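Local atomic coordinates of molinate hydrolase (Gulosibacter molinativorax, PDB entry 4UB9), a protein that hydrolyses the thiocarbamate herbicide molinate and is a zinc-binding member of the amidohydrolase family. Residues I82-G86 and K87-P91; D156-S160 and G161-G165; G375-D378 and P379-E383. All coordinates share one frame; numbering follows the deposited sequence.

Contact 1 of 3, residues I82-G86 and K87-P91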
ATOM      1  N   ILE A  82     -39.289  34.217  28.063  1.00 51.04           N
ATOM      2  CA  ILE A  82     -38.749  32.993  28.599  1.00 52.78           C
ATOM      3  C   ILE A  82     -38.523  33.226  30.066  1.00 55.91           C
ATOM      4  O   ILE A  82     -37.879  34.198  30.474  1.00 57.74           O
ATOM      5  CB  ILE A  82     -37.443  32.573  27.892  1.00 49.51           C
ATOM      6  CG1 ILE A  82     -37.763  32.074  26.477  1.00 55.05           C
ATOM      7  CG2 ILE A  82     -36.713  31.480  28.662  1.00 45.44           C
ATOM      8  CD1 ILE A  82     -36.547  31.987  25.558  1.00 54.03           C
ATOM      9  N   ASP A  83     -38.981  32.273  30.849  1.00 51.28           N
ATOM     10  CA  ASP A  83     -38.804  32.343  32.262  1.00 55.00           C
ATOM     11  C   ASP A  83     -37.455  31.750  32.662  1.00 48.77           C
ATOM     12  O   ASP A  83     -37.290  30.533  32.732  1.00 45.71           O
ATOM     13  CB  ASP A  83     -39.938  31.610  32.980  1.00 60.52           C
ATOM     14  CG  ASP A  83     -39.790  31.647  34.499  1.00 68.38           C
ATOM     15  OD1 ASP A  83     -39.077  32.536  35.030  1.00 77.53           O
ATOM     16  OD2 ASP A  83     -40.402  30.789  35.162  1.00 79.52           O
ATOM     17  N   ALA A  84     -36.546  32.618  33.049  1.00 48.34           N
ATOM     18  CA  ALA A  84     -35.216  32.208  33.435  1.00 58.56           C
ATOM     19  C   ALA A  84     -34.985  32.042  34.941  1.00 56.76           C
ATOM     20  O   ALA A  84     -33.867  31.868  35.371  1.00 47.54           O
ATOM     21  CB  ALA A  84     -34.191  33.148  32.825  1.00 61.86           C
ATOM     22  N   GLN A  85     -36.041  32.091  35.734  1.00 53.89           N
ATOM     23  CA  GLN A  85     -35.891  32.027  37.175  1.00 58.02           C
ATOM     24  C   GLN A  85     -35.170  30.753  37.532  1.00 53.19           C
ATOM     25  O   GLN A  85     -35.533  29.691  37.081  1.00 55.43           O
ATOM     26  CB  GLN A  85     -37.269  31.995  37.833  1.00 69.32           C
ATOM     27  CG  GLN A  85     -37.567  33.115  38.818  1.00 79.31           C
ATOM     28  CD  GLN A  85     -38.158  32.623  40.135  1.00 82.99           C
ATOM     29  OE1 GLN A  85     -38.985  31.716  40.173  1.00 91.89           O
ATOM     30  NE2 GLN A  85     -37.731  33.229  41.224  1.00 80.55           N
ATOM     31  N   GLY A  86     -34.156  30.870  38.374  1.00 49.93           N
ATOM     32  CA  GLY A  86     -33.347  29.737  38.768  1.00 47.87           C
ATOM     33  C   GLY A  86     -32.387  29.249  37.708  1.00 47.92           C
ATOM     34  O   GLY A  86     -31.830  28.184  37.803  1.00 44.90           O
ATOM     35  N   LYS A  87     -32.184  30.065  36.701  1.00 49.82           N
ATOM     36  CA  LYS A  87     -31.441  29.665  35.531  1.00 52.47           C
ATOM     37  C   LYS A  87     -30.355  30.660  35.154  1.00 57.73           C
ATOM     38  O   LYS A  87     -30.286  31.762  35.657  1.00 60.20           O
ATOM     39  CB  LYS A  87     -32.385  29.418  34.366  1.00 53.19           C
ATOM     40  CG  LYS A  87     -33.208  28.161  34.550  1.00 57.90           C
ATOM     41  CD  LYS A  87     -34.202  27.933  33.435  1.00 59.03           C
ATOM     42  CE  LYS A  87     -35.119  26.776  33.778  1.00 61.19           C
ATOM     43  NZ  LYS A  87     -35.301  25.841  32.650  1.00 60.45           N
ATOM     44  N   TRP A  88     -29.461  30.220  34.301  1.00 56.05           N
ATOM     45  CA  TRP A  88     -28.354  31.033  33.864  1.00 48.30           C
ATOM     46  C   TRP A  88     -28.513  31.456  32.413  1.00 42.42           C
ATOM     47  O   TRP A  88     -28.872  30.691  31.562  1.00 41.38           O
ATOM     48  CB  TRP A  88     -27.046  30.317  34.109  1.00 45.97           C
ATOM     49  CG  TRP A  88     -26.674  30.292  35.548  1.00 47.81           C
ATOM     50  CD1 TRP A  88     -25.737  31.072  36.165  1.00 48.81           C
ATOM     51  CD2 TRP A  88     -27.217  29.442  36.558  1.00 46.47           C
ATOM     52  NE1 TRP A  88     -25.665  30.760  37.507  1.00 46.23           N
ATOM     53  CE2 TRP A  88     -26.557  29.755  37.769  1.00 47.88           C
ATOM     54  CE3 TRP A  88     -28.185  28.439  36.558  1.00 46.27           C
ATOM     55  CZ2 TRP A  88     -26.851  29.114  38.970  1.00 45.76           C
ATOM     56  CZ3 TRP A  88     -28.477  27.793  37.752  1.00 50.84           C
ATOM     57  CH2 TRP A  88     -27.808  28.140  38.947  1.00 53.37           C
ATOM     58  N   ILE A  89     -28.249  32.726  32.186  1.00 41.13           N
ATOM     59  CA  ILE A  89     -28.352  33.339  30.881  1.00 39.33           C
ATOM     60  C   ILE A  89     -26.953  33.674  30.337  1.00 37.94           C
ATOM     61  O   ILE A  89     -26.232  34.496  30.914  1.00 38.60           O
ATOM     62  CB  ILE A  89     -29.151  34.641  30.918  1.00 37.24           C
ATOM     63  CG1 ILE A  89     -30.553  34.379  31.464  1.00 37.26           C
ATOM     64  CG2 ILE A  89     -29.240  35.229  29.512  1.00 39.66           C
ATOM     65  CD1 ILE A  89     -31.331  35.644  31.802  1.00 34.30           C
ATOM     66  N   LEU A  90     -26.609  33.049  29.212  1.00 37.42           N
ATOM     67  CA  LEU A  90     -25.310  33.247  28.530  1.00 35.03           C
ATOM     68  C   LEU A  90     -25.500  33.798  27.130  1.00 36.58           C
ATOM     69  O   LEU A  90     -26.620  33.719  26.575  1.00 34.44           O
ATOM     70  CB  LEU A  90     -24.534  31.961  28.446  1.00 35.14           C
ATOM     71  CG  LEU A  90     -23.778  31.516  29.698  1.00 37.82           C
ATOM     72  CD1 LEU A  90     -24.733  31.122  30.835  1.00 38.44           C
ATOM     73  CD2 LEU A  90     -22.863  30.351  29.374  1.00 36.14           C
ATOM     74  N   PRO A  91     -24.417  34.351  26.525  1.00 35.98           N
ATOM     75  CA  PRO A  91     -24.554  34.781  25.152  1.00 36.49           C
ATOM     76  C   PRO A  91     -24.653  33.563  24.294  1.00 33.41           C
ATOM     77  O   PRO A  91     -24.254  32.487  24.701  1.00 31.69           O
ATOM     78  CB  PRO A  91     -23.248  35.527  24.868  1.00 41.21           C
ATOM     79  CG  PRO A  91     -22.540  35.642  26.174  1.00 41.57           C
ATOM     80  CD  PRO A  91     -23.058  34.555  27.022  1.00 38.94           C
TER
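Ala84 and Ile89 form the close-packed side of this turn: the methyl CB of Ala84 lies 3.9 Å from CD1 of Ile89, with CG1 of the same isoleucine slightly farther off. Both residues are buried. Between them residues 84-87 make a type II beta turn, closed by a weak bond from Lys87 N to Ala84 O (2.8 Å, N-H...O angle 126°). Gly86 takes the third position with phi 74°, a value that favours glycine. The outer side is looser and faces solvent. There Asp83 OD1 accepts from Gln85 N at 3.1 Å, an Asx turn whose donor stands above the carboxylate plane. Trp88, with CG beside its own backbone N (chi1 -74°), turns its six-membered ring back to the turn, and CZ3 comes within 3.4 Å of Gly86 O. Replacing Trp88 by a serine would probably lose the ring's contact with Gly86 O and open a gap beside Thr42 and Ile44. Lys87 runs away from the turn, past Asp83 O, to a salt bridge with Asp451 and a hydrogen bond to Ser465. The turn carries the chain from strand 81-83, beside strand 36-39, into strand 88-95, which at this end is bonded to strands 41-43 and 447-450.

Contact 2 of 3, residues D156-S160 and G161-G165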
ATOM      1  N   ASP A 156     -25.242  32.288   2.848  1.00 36.92           N
ATOM      2  CA  ASP A 156     -26.132  33.319   2.309  1.00 39.29           C
ATOM      3  C   ASP A 156     -27.589  32.959   2.596  1.00 37.81           C
ATOM      4  O   ASP A 156     -28.387  33.798   2.920  1.00 38.46           O
ATOM      5  CB  ASP A 156     -25.916  33.523   0.805  1.00 41.33           C
ATOM      6  CG  ASP A 156     -24.506  34.105   0.478  1.00 49.40           C
ATOM      7  OD1 ASP A 156     -23.787  34.520   1.401  1.00 43.03           O
ATOM      8  OD2 ASP A 156     -24.129  34.153  -0.708  1.00 53.70           O
ATOM      9  N   ARG A 157     -27.895  31.691   2.517  1.00 38.84           N
ATOM     10  CA  ARG A 157     -29.238  31.247   2.798  1.00 42.23           C
ATOM     11  C   ARG A 157     -29.583  31.330   4.261  1.00 44.39           C
ATOM     12  O   ARG A 157     -30.698  31.662   4.632  1.00 51.93           O
ATOM     13  CB  ARG A 157     -29.449  29.843   2.261  1.00 43.70           C
ATOM     14  CG  ARG A 157     -29.732  29.870   0.764  1.00 40.21           C
ATOM     15  CD  ARG A 157     -29.584  28.507   0.097  1.00 41.56           C
ATOM     16  NE  ARG A 157     -30.018  27.412   0.968  1.00 47.07           N
ATOM     17  CZ  ARG A 157     -31.263  26.934   1.045  1.00 46.48           C
ATOM     18  NH1 ARG A 157     -32.234  27.456   0.327  1.00 45.42           N
ATOM     19  NH2 ARG A 157     -31.541  25.942   1.879  1.00 44.25           N
ATOM     20  N   ILE A 158     -28.638  30.993   5.118  1.00 42.94           N
ATOM     21  CA  ILE A 158     -28.883  31.121   6.565  1.00 39.07           C
ATOM     22  C   ILE A 158     -28.956  32.596   6.965  1.00 39.18           C
ATOM     23  O   ILE A 158     -29.831  33.017   7.691  1.00 37.13           O
ATOM     24  CB  ILE A 158     -27.795  30.433   7.380  1.00 40.67           C
ATOM     25  CG1 ILE A 158     -27.910  28.938   7.199  1.00 40.54           C
ATOM     26  CG2 ILE A 158     -27.893  30.818   8.860  1.00 41.97           C
ATOM     27  CD1 ILE A 158     -26.744  28.146   7.770  1.00 41.95           C
ATOM     28  N   ALA A 159     -28.039  33.382   6.440  1.00 37.63           N
ATOM     29  CA  ALA A 159     -28.029  34.824   6.718  1.00 39.71           C
ATOM     30  C   ALA A 159     -29.293  35.546   6.251  1.00 44.65           C
ATOM     31  O   ALA A 159     -29.709  36.525   6.875  1.00 44.96           O
ATOM     32  CB  ALA A 159     -26.803  35.505   6.098  1.00 38.01           C
ATOM     33  N   SER A 160     -29.860  35.103   5.135  1.00 41.67           N
ATOM     34  CA  SER A 160     -31.062  35.745   4.557  1.00 43.66           C
ATOM     35  C   SER A 160     -32.361  35.137   5.132  1.00 44.92           C
ATOM     36  O   SER A 160     -33.440  35.557   4.785  1.00 51.41           O
ATOM     37  CB  SER A 160     -31.091  35.553   3.051  1.00 38.21           C
ATOM     38  OG  SER A 160     -31.544  34.221   2.782  1.00 44.44           O
ATOM     39  N   GLY A 161     -32.254  34.131   5.985  1.00 43.63           N
ATOM     40  CA  GLY A 161     -33.431  33.524   6.562  1.00 45.14           C
ATOM     41  C   GLY A 161     -34.075  32.427   5.737  1.00 47.75           C
ATOM     42  O   GLY A 161     -35.029  31.800   6.189  1.00 51.80           O
ATOM     43  N   ALA A 162     -33.533  32.137   4.571  1.00 43.82           N
ATOM     44  CA  ALA A 162     -34.035  31.009   3.755  1.00 43.19           C
ATOM     45  C   ALA A 162     -33.798  29.623   4.368  1.00 48.75           C
ATOM     46  O   ALA A 162     -34.421  28.637   3.971  1.00 51.07           O
ATOM     47  CB  ALA A 162     -33.425  31.041   2.371  1.00 44.45           C
ATOM     48  N   ALA A 163     -32.869  29.552   5.307  1.00 49.60           N
ATOM     49  CA  ALA A 163     -32.549  28.278   5.933  1.00 47.24           C
ATOM     50  C   ALA A 163     -32.142  28.466   7.374  1.00 42.16           C
ATOM     51  O   ALA A 163     -31.622  29.500   7.777  1.00 42.05           O
ATOM     52  CB  ALA A 163     -31.445  27.581   5.178  1.00 43.84           C
ATOM     53  N   GLU A 164     -32.345  27.402   8.117  1.00 40.81           N
ATOM     54  CA  GLU A 164     -32.055  27.360   9.534  1.00 40.93           C
ATOM     55  C   GLU A 164     -30.586  26.978   9.829  1.00 38.31           C
ATOM     56  O   GLU A 164     -29.962  26.226   9.093  1.00 38.99           O
ATOM     57  CB  GLU A 164     -32.992  26.343  10.185  1.00 44.50           C
ATOM     58  CG  GLU A 164     -32.781  26.107  11.672  1.00 50.04           C
ATOM     59  CD  GLU A 164     -33.204  27.311  12.505  1.00 57.47           C
ATOM     60  OE1 GLU A 164     -32.455  28.311  12.537  1.00 57.96           O
ATOM     61  OE2 GLU A 164     -34.288  27.256  13.147  1.00 58.95           O
ATOM     62  N   GLY A 165     -30.064  27.518  10.924  1.00 34.05           N
ATOM     63  CA  GLY A 165     -28.745  27.138  11.429  1.00 33.38           C
ATOM     64  C   GLY A 165     -27.974  28.243  12.110  1.00 28.52           C
ATOM     65  O   GLY A 165     -28.300  29.399  12.002  1.00 29.62           O
TER
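Arg157 reaches along the chain that leaves its helix, resting its side chain on two alanine methyls. Its CB is 4.2 Å from Ala162 CB and equally near Ala163 CB, and CG still touches the methyl of Ala162. A bend at chi3 (35°) then swings the guanidinium back over the turn, where CZ lies 4.2 Å and NH2 3.7 Å from Ala163 CB; the methyl approaches the flat group obliquely. The chain and one terminal nitrogen thus rest on the methyls, while NE is in a salt bridge with Glu127 of the preceding helix 122-135. On the inner side, the buried Ile158 sets CG2 at 3.5 Å from Gly165 O, and its CA gives a nearly straight C-H...O contact to Ala163 O (3.4 Å, 166° at the hydrogen). Gly161 N donates to Ile158 O over 3.2 Å, and Ala163 N makes a weak 3.1 Å bond to Arg157 O. Glu164 OE1 takes Gly165 N on its anti lone pair, while OE2 pairs with Arg472. At Gly161, phi is 86°, and a side chain would collide with Ser160 O. The positive-phi glycine with bonds back into the last turn is a Schellman motif, ending helix 148-159 before strand 167-170.

Contact 3 of 3, residues G375-D378 and P379-E383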
ATOM      1  N   GLY A 375     -16.559  18.440  13.002  1.00 31.33           N
ATOM      2  CA  GLY A 375     -17.472  18.289  11.857  1.00 33.90           C
ATOM      3  C   GLY A 375     -18.586  17.323  12.169  1.00 32.71           C
ATOM      4  O   GLY A 375     -18.561  16.617  13.151  1.00 30.35           O
ATOM      5  N   CYS A 376     -19.588  17.318  11.320  1.00 36.85           N
ATOM      6  CA  CYS A 376     -20.692  16.383  11.457  1.00 36.63           C
ATOM      7  C   CYS A 376     -20.319  15.093  10.735  1.00 36.48           C
ATOM      8  O   CYS A 376     -20.505  14.912   9.524  1.00 35.50           O
ATOM      9  CB  CYS A 376     -21.990  16.994  10.953  1.00 38.46           C
ATOM     10  SG  CYS A 376     -23.320  15.780  10.935  1.00 48.56           S
ATOM     11  N   THR A 377     -19.796  14.174  11.520  1.00 37.72           N
ATOM     12  CA  THR A 377     -19.190  12.958  11.014  1.00 37.91           C
ATOM     13  C   THR A 377     -20.205  11.944  10.521  1.00 37.21           C
ATOM     14  O   THR A 377     -21.241  11.722  11.125  1.00 36.94           O
ATOM     15  CB  THR A 377     -18.320  12.296  12.103  1.00 39.03           C
ATOM     16  OG1 THR A 377     -17.461  13.299  12.644  1.00 39.92           O
ATOM     17  CG2 THR A 377     -17.454  11.162  11.526  1.00 35.61           C
ATOM     18  N   ASP A 378     -19.890  11.332   9.388  1.00 36.07           N
ATOM     19  CA  ASP A 378     -20.810  10.377   8.778  1.00 36.51           C
ATOM     20  C   ASP A 378     -21.115   9.241   9.754  1.00 33.59           C
ATOM     21  O   ASP A 378     -20.190   8.656  10.329  1.00 31.48           O
ATOM     22  CB  ASP A 378     -20.217   9.807   7.488  1.00 36.02           C
ATOM     23  CG  ASP A 378     -21.234   9.045   6.663  1.00 35.73           C
ATOM     24  OD1 ASP A 378     -21.430   7.841   6.936  1.00 35.95           O
ATOM     25  OD2 ASP A 378     -21.807   9.631   5.729  1.00 34.91           O
ATOM     26  N   PRO A 379     -22.388   8.871   9.887  1.00 32.23           N
ATOM     27  CA  PRO A 379     -22.763   7.795  10.840  1.00 31.51           C
ATOM     28  C   PRO A 379     -22.162   6.456  10.553  1.00 32.50           C
ATOM     29  O   PRO A 379     -21.850   5.729  11.476  1.00 37.06           O
ATOM     30  CB  PRO A 379     -24.261   7.713  10.714  1.00 36.19           C
ATOM     31  CG  PRO A 379     -24.617   8.451   9.463  1.00 37.72           C
ATOM     32  CD  PRO A 379     -23.556   9.486   9.256  1.00 33.93           C
ATOM     33  N   ASP A 380     -21.881   6.151   9.301  1.00 34.50           N
ATOM     34  CA  ASP A 380     -21.142   4.898   9.018  1.00 37.39           C
ATOM     35  C   ASP A 380     -19.756   4.899   9.639  1.00 34.92           C
ATOM     36  O   ASP A 380     -19.249   3.855  10.068  1.00 37.14           O
ATOM     37  CB  ASP A 380     -21.009   4.593   7.521  1.00 38.65           C
ATOM     38  CG  ASP A 380     -22.236   3.984   6.930  1.00 35.34           C
ATOM     39  OD1 ASP A 380     -23.015   3.315   7.643  1.00 39.99           O
ATOM     40  OD2 ASP A 380     -22.411   4.142   5.711  1.00 37.84           O
ATOM     41  N   ILE A 381     -19.128   6.063   9.667  1.00 35.99           N
ATOM     42  CA  ILE A 381     -17.780   6.200  10.269  1.00 38.21           C
ATOM     43  C   ILE A 381     -17.843   6.215  11.793  1.00 36.27           C
ATOM     44  O   ILE A 381     -17.000   5.633  12.468  1.00 36.07           O
ATOM     45  CB  ILE A 381     -17.078   7.483   9.774  1.00 42.63           C
ATOM     46  CG1 ILE A 381     -16.758   7.369   8.280  1.00 44.38           C
ATOM     47  CG2 ILE A 381     -15.800   7.789  10.560  1.00 37.56           C
ATOM     48  CD1 ILE A 381     -15.531   6.531   8.003  1.00 42.14           C
ATOM     49  N   LEU A 382     -18.824   6.909  12.332  1.00 38.56           N
ATOM     50  CA  LEU A 382     -19.065   6.861  13.799  1.00 38.80           C
ATOM     51  C   LEU A 382     -19.330   5.437  14.269  1.00 36.23           C
ATOM     52  O   LEU A 382     -18.831   4.980  15.298  1.00 37.26           O
ATOM     53  CB  LEU A 382     -20.252   7.717  14.189  1.00 35.21           C
ATOM     54  CG  LEU A 382     -20.043   9.220  14.032  1.00 37.71           C
ATOM     55  CD1 LEU A 382     -21.332   9.963  14.395  1.00 34.18           C
ATOM     56  CD2 LEU A 382     -18.886   9.721  14.884  1.00 38.47           C
ATOM     57  N   GLU A 383     -20.136   4.746  13.479  1.00 36.49           N
ATOM     58  CA  GLU A 383     -20.546   3.387  13.774  1.00 37.90           C
ATOM     59  C   GLU A 383     -19.333   2.438  13.923  1.00 37.14           C
ATOM     60  O   GLU A 383     -19.415   1.447  14.591  1.00 34.25           O
ATOM     61  CB  GLU A 383     -21.493   2.903  12.661  1.00 39.73           C
ATOM     62  CG  GLU A 383     -22.227   1.623  12.970  1.00 44.75           C
ATOM     63  CD  GLU A 383     -23.221   1.787  14.136  1.00 51.55           C
ATOM     64  OE1 GLU A 383     -23.836   2.866  14.287  1.00 48.90           O
ATOM     65  OE2 GLU A 383     -23.320   0.843  14.949  1.00 58.40           O
TER
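Asp378 caps the helix that starts at Pro379: its OD1 accepts from Asp380 N at 2.9 Å, on the anti side of the carboxylate and 27° out of its plane. With CG anti to the backbone N (chi1 -168°), the carboxylate folds forward over the first turn and also lies against Pro379 N and CD. The carbonyl of the same residue serves the next two amides. Leu382 N meets Asp378 O at 3.0 Å with a nearly straight N-H...O angle of 166°, whereas the bond from Ile381 N is weak.

Apolar contacts come from Thr377, just before the cap. Its CB sits 3.8 Å from Leu382 CD2, and its CG2 is 3.9 Å from Ile381 CG2, the threonine and isoleucine side chains crossing at about a right angle. Thr377 OG1 is hydrogen-bonded to Asp102.

Farther out, OD1 of Asp378 and OD2 of Asp380 stand 4.0 Å apart. Arg490 forms salt bridges with both residues, which probably offsets the repulsion between their carboxylates. Tyr488 of the same chain and Arg203 of a second subunit hold Asp380 OD1, placing this helix start at a subunit interface. The arrangement is a classical aspartate N-cap with proline at the first helical position, opening the helix that begins at Pro379 after the loop that follows strand 368-370.

The three contacts are successive along the chain and do not touch; the centres of contacts 1 and 3 lie about 33 Å apart. Contact 3 is the most sheltered, with none of its touching residues exposed, contact 1 is the most open, and contact 2 falls between; all are away from the annotated zinc site. Contact 1 joins two strands, contact 2 ends a helix and contact 3 begins one. Helix 122-135 borders both contacts 2 and 3, whereas contact 1 sits among strands. Glycines with positive phi turn the chain in contacts 1 and 2; in contact 3 an aspartate supplies the key acceptor instead. Of the three, contact 3 alone reaches another subunit, and its carboxylates are the most densely paired with arginine.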